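PDB 5FOR: phosphoinositide 3-kinase adapter protein 1 from Homo sapiens, which links B-cell receptor and Toll-like receptor signalling to phosphoinositide 3-kinase as an adapter, here represented by its TIR domain. Local coordinates for residues A[16-19]-A[20-24]; A[69-72]-A[73-76]. All coordinates share one frame; numbering follows the deposited sequence.

Contact 1. Residues A[16-19]-A[20-24]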
loop_
_atom_site.group_PDB
_atom_site.type_symbol
_atom_site.label_atom_id
_atom_site.label_comp_id
_atom_site.label_asym_id
_atom_site.label_seq_id
_atom_site.Cartn_x
_atom_site.Cartn_y
_atom_site.Cartn_z
ATOM N N ASP A 16 4.310 -5.897 -11.381
ATOM C CA ASP A 16 3.214 -6.733 -11.895
ATOM C C ASP A 16 1.809 -6.167 -11.605
ATOM O O ASP A 16 0.837 -6.624 -12.199
ATOM C CB ASP A 16 3.318 -8.171 -11.364
ATOM C CG ASP A 16 3.284 -8.255 -9.833
ATOM O OD1 ASP A 16 3.366 -7.194 -9.170
ATOM O OD2 ASP A 16 3.206 -9.395 -9.299
ATOM N N ALA A 17 1.719 -5.177 -10.716
ATOM C CA ALA A 17 0.458 -4.529 -10.363
ATOM C C ALA A 17 0.455 -3.031 -10.766
ATOM O O ALA A 17 -0.332 -2.223 -10.253
ATOM C CB ALA A 17 0.190 -4.685 -8.846
ATOM N N GLU A 18 1.361 -2.698 -11.679
ATOM C CA GLU A 18 1.500 -1.374 -12.289
ATOM C C GLU A 18 0.182 -0.678 -12.686
ATOM O O GLU A 18 -0.019 0.500 -12.416
ATOM C CB GLU A 18 2.386 -1.509 -13.532
ATOM C CG GLU A 18 2.647 -0.220 -14.261
ATOM C CD GLU A 18 3.534 0.685 -13.459
ATOM O OE1 GLU A 18 4.617 0.211 -13.060
ATOM O OE2 GLU A 18 3.155 1.854 -13.220
ATOM N N GLU A 19 -0.692 -1.402 -13.372
ATOM C CA GLU A 19 -1.944 -0.832 -13.834
ATOM C C GLU A 19 -2.934 -0.594 -12.695
ATOM O O GLU A 19 -3.688 0.382 -12.741
ATOM C CB GLU A 19 -2.550 -1.727 -14.920
ATOM C CG GLU A 19 -1.503 -2.094 -15.967
ATOM C CD GLU A 19 -2.016 -3.010 -17.058
ATOM O OE1 GLU A 19 -3.091 -2.709 -17.621
ATOM O OE2 GLU A 19 -1.322 -4.012 -17.372
ATOM N N TRP A 20 -2.934 -1.455 -11.673
ATOM C CA TRP A 20 -3.766 -1.196 -10.502
ATOM C C TRP A 20 -3.333 0.103 -9.851
ATOM O O TRP A 20 -4.136 0.830 -9.290
ATOM C CB TRP A 20 -3.695 -2.334 -9.480
ATOM C CG TRP A 20 -4.782 -3.284 -9.739
ATOM C CD1 TRP A 20 -4.678 -4.524 -10.310
ATOM C CD2 TRP A 20 -6.176 -3.054 -9.522
ATOM N NE1 TRP A 20 -5.926 -5.090 -10.436
ATOM C CE2 TRP A 20 -6.863 -4.214 -9.959
ATOM C CE3 TRP A 20 -6.912 -1.988 -8.990
ATOM C CZ2 TRP A 20 -8.249 -4.332 -9.892
ATOM C CZ3 TRP A 20 -8.289 -2.109 -8.918
ATOM C CH2 TRP A 20 -8.944 -3.279 -9.362
ATOM N N CYS A 21 -2.040 0.367 -9.914
ATOM C CA CYS A 21 -1.504 1.534 -9.288
ATOM C C CYS A 21 -1.941 2.777 -10.093
ATOM O O CYS A 21 -2.283 3.789 -9.499
ATOM C CB CYS A 21 0.027 1.443 -9.156
ATOM S SG CYS A 21 0.737 2.995 -8.556
ATOM N N GLN A 22 -1.993 2.693 -11.424
ATOM C CA GLN A 22 -2.252 3.913 -12.175
ATOM C C GLN A 22 -3.762 4.115 -12.023
ATOM O O GLN A 22 -4.237 5.241 -11.940
ATOM C CB GLN A 22 -1.927 3.883 -13.671
ATOM C CG GLN A 22 -1.336 2.687 -14.299
ATOM C CD GLN A 22 -0.469 3.010 -15.507
ATOM O OE1 GLN A 22 -0.331 2.172 -16.444
ATOM N NE2 GLN A 22 0.396 4.025 -15.308
ATOM N N TYR A 23 -4.512 3.006 -11.983
ATOM C CA TYR A 23 -5.961 3.073 -11.786
ATOM C C TYR A 23 -6.326 3.852 -10.527
ATOM O O TYR A 23 -7.196 4.719 -10.576
ATOM C CB TYR A 23 -6.618 1.685 -11.705
ATOM C CG TYR A 23 -8.086 1.796 -11.299
ATOM C CD1 TYR A 23 -9.013 2.370 -12.153
ATOM C CD2 TYR A 23 -8.534 1.389 -10.044
ATOM C CE1 TYR A 23 -10.354 2.528 -11.786
ATOM C CE2 TYR A 23 -9.882 1.544 -9.673
ATOM C CZ TYR A 23 -10.785 2.116 -10.551
ATOM O OH TYR A 23 -12.123 2.284 -10.216
ATOM N N LEU A 24 -5.681 3.530 -9.402
ATOM C CA LEU A 24 -6.028 4.178 -8.125
ATOM C C LEU A 24 -5.588 5.618 -8.064
ATOM O O LEU A 24 -6.262 6.424 -7.458
ATOM C CB LEU A 24 -5.447 3.441 -6.921
ATOM C CG LEU A 24 -5.939 2.002 -6.789
ATOM C CD1 LEU A 24 -5.051 1.244 -5.803
ATOM C CD2 LEU A 24 -7.424 1.938 -6.423
#

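Contact 2. Residues A[69-72]-A[73-76]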
loop_
_atom_site.group_PDB
_atom_site.type_symbol
_atom_site.label_atom_id
_atom_site.label_comp_id
_atom_site.label_asym_id
_atom_site.label_seq_id
_atom_site.Cartn_x
_atom_site.Cartn_y
_atom_site.Cartn_z
ATOM N N SER A 69 0.425 -7.895 -4.564
ATOM C CA SER A 69 0.671 -8.798 -5.693
ATOM C C SER A 69 1.689 -9.891 -5.312
ATOM O O SER A 69 2.362 -9.778 -4.288
ATOM C CB SER A 69 1.180 -7.995 -6.909
ATOM O OG SER A 69 2.299 -7.199 -6.536
ATOM N N ALA A 70 1.823 -10.910 -6.158
ATOM C CA ALA A 70 2.814 -11.978 -5.974
ATOM C C ALA A 70 4.233 -11.455 -5.891
ATOM O O ALA A 70 4.998 -11.873 -5.038
ATOM C CB ALA A 70 2.715 -12.987 -7.115
ATOM N N GLU A 71 4.580 -10.529 -6.782
ATOM C CA GLU A 71 5.923 -9.956 -6.803
ATOM C C GLU A 71 6.174 -9.112 -5.566
ATOM O O GLU A 71 7.297 -9.012 -5.097
ATOM C CB GLU A 71 6.124 -9.128 -8.067
ATOM C CG GLU A 71 7.546 -8.669 -8.299
ATOM C CD GLU A 71 7.702 -7.864 -9.591
ATOM O OE1 GLU A 71 6.772 -7.892 -10.430
ATOM O OE2 GLU A 71 8.756 -7.203 -9.759
ATOM N N LEU A 72 5.120 -8.511 -5.021
ATOM C CA LEU A 72 5.297 -7.693 -3.861
ATOM C C LEU A 72 5.542 -8.572 -2.626
ATOM O O LEU A 72 6.447 -8.271 -1.852
ATOM C CB LEU A 72 4.104 -6.761 -3.654
ATOM C CG LEU A 72 4.386 -5.845 -2.450
ATOM C CD1 LEU A 72 4.493 -4.384 -2.845
ATOM C CD2 LEU A 72 3.358 -6.033 -1.333
ATOM N N VAL A 73 4.779 -9.654 -2.433
ATOM C CA VAL A 73 4.987 -10.428 -1.210
ATOM C C VAL A 73 6.362 -11.087 -1.248
ATOM O O VAL A 73 6.969 -11.275 -0.193
ATOM C CB VAL A 73 3.862 -11.486 -0.895
ATOM C CG1 VAL A 73 2.578 -11.221 -1.618
ATOM C CG2 VAL A 73 4.346 -12.924 -1.008
ATOM N N GLN A 74 6.900 -11.365 -2.434
ATOM C CA GLN A 74 8.290 -11.843 -2.512
ATOM C C GLN A 74 9.270 -10.922 -1.784
ATOM O O GLN A 74 10.313 -11.380 -1.324
ATOM C CB GLN A 74 8.747 -12.009 -3.956
ATOM C CG GLN A 74 8.440 -13.369 -4.545
ATOM C CD GLN A 74 8.533 -13.363 -6.057
ATOM O OE1 GLN A 74 9.184 -12.493 -6.649
ATOM N NE2 GLN A 74 7.871 -14.328 -6.696
ATOM N N HIS A 75 8.924 -9.640 -1.633
ATOM C CA HIS A 75 9.805 -8.715 -0.908
ATOM C C HIS A 75 9.626 -8.871 0.579
ATOM O O HIS A 75 10.517 -8.497 1.344
ATOM C CB HIS A 75 9.578 -7.249 -1.322
ATOM C CG HIS A 75 9.906 -6.964 -2.754
ATOM N ND1 HIS A 75 9.812 -7.929 -3.745
ATOM C CD2 HIS A 75 10.395 -5.869 -3.362
ATOM C CE1 HIS A 75 10.181 -7.414 -4.893
ATOM N NE2 HIS A 75 10.552 -6.163 -4.697
ATOM N N PHE A 76 8.489 -9.428 0.999
ATOM C CA PHE A 76 8.318 -9.774 2.410
ATOM C C PHE A 76 9.325 -10.841 2.859
ATOM O O PHE A 76 9.552 -11.016 4.050
ATOM C CB PHE A 76 6.897 -10.264 2.729
ATOM C CG PHE A 76 5.809 -9.278 2.397
ATOM C CD1 PHE A 76 6.116 -7.936 2.193
ATOM C CD2 PHE A 76 4.469 -9.669 2.393
ATOM C CE1 PHE A 76 5.130 -7.013 1.913
ATOM C CE2 PHE A 76 3.453 -8.732 2.129
ATOM C CZ PHE A 76 3.796 -7.401 1.884
#

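Contact 1. Residues A[16-19]-A[20-24]
The flat groups that meet across this first helical turn are the carboxylate of E18 and the amide of Q22, four residues on. Their planes stand 76° apart, so the two groups neither stack nor share a plane. The nearest atoms are E18 OE2 and Q22 NE2, 4.1 Å apart, which is a loose approach and not a bond. E18 reaches this place because its CG lies anti to the backbone N (chi1 -179°) and its chain then turns about the CB-CG bond. The strong partner of its carboxylate is R43, which forms a salt bridge with E18 OE1. Q22 CG lies 3.2 Å from E18 O, and the glutamine chain runs on extended from there.

W20 CB rests 3.5 Å from A17 O, and the indole leads off toward L67, C100, C123 and Y130. The phenol of Y23 also leaves the turn and meets P127 and Y130 of helix 127-134. C21 turns to I11 and Y13 of strand 9-13.

The backbone carries most of the contact. C21 N donates to A17 O at 3.1 Å. Y23 N donates to E19 O at 2.9 Å, and this bond is straighter than that of C21, at 161°. Between them, Q22 N makes only weak bonds, to E18 O and E19 O. A17 takes the N-cap position.

The arrangement is the N-terminal turn of an amphipathic helix. Helix 18-30 follows the first strand of the parallel TIR-domain sheet, with W20, C21 and L24 facing the sheet and E19 and Q22 on the exposed side.

Contact 2. Residues A[69-72]-A[73-76]
This is the capped N-terminal turn of the short helix 70-76, which follows strand 63-68 of the TIR domain. L72 and F76 meet one turn apart across it. L72 CD2 comes 3.5 Å from F76 CZ, and CE1 of the same ring is slightly farther away. The leucine branch thus reaches the far end of the phenyl ring. With chi1 at -176°, L72 swings this branch down the helix toward F76. L72 O and V73 CA lie over one face of the F76 ring, nearer its border than its centre. F112 meets F76 edge-to-face, and L68 also touches it.

V73 packs its CG1 beside S69 O. V73 N donates to S69 O at 3.0 Å. Q74 N donates to A70 O at 3.3 Å. H75 N breaks this i to i+4 pattern and bonds to L72 O at 2.8 Å, three residues back. The H75 imidazole lies close to the backbone of E71, with H75 ND1 3.1 Å from E71 O, but the angle is too poor for a hydrogen bond.

S69 is the N-cap. S69 OG accepts a weak, long capping bond (3.5 Å) from L72 N. The stronger partner of this hydroxyl is D16.

L72, V73 and F76 all touch strand 63-68. The whole is a serine-capped helical turn, laid against the strand that leads into it in the parallel-sheet TIR fold.

Contact 1 comes first along the chain, and contact 2 opens after it closes. Their centres are 15 Å apart, yet they touch directly. D16 OD1 lies 2.8 Å from S69 OG, and D16 OD2 lies 3.1 Å from E71 N; both are probable hydrogen bonds. The CB atoms of A17 and S69 also pack together. One carboxylate thus probably joins the start of helix 18-30 to the start of helix 70-76. These helices follow strands 9-13 and 63-68, which are neighbours in the five-stranded parallel sheet. Both contacts lie in the TIR domain, whose residues 7-139 probably mediate inhibition of NF-kappa-B downstream of Toll-like receptors.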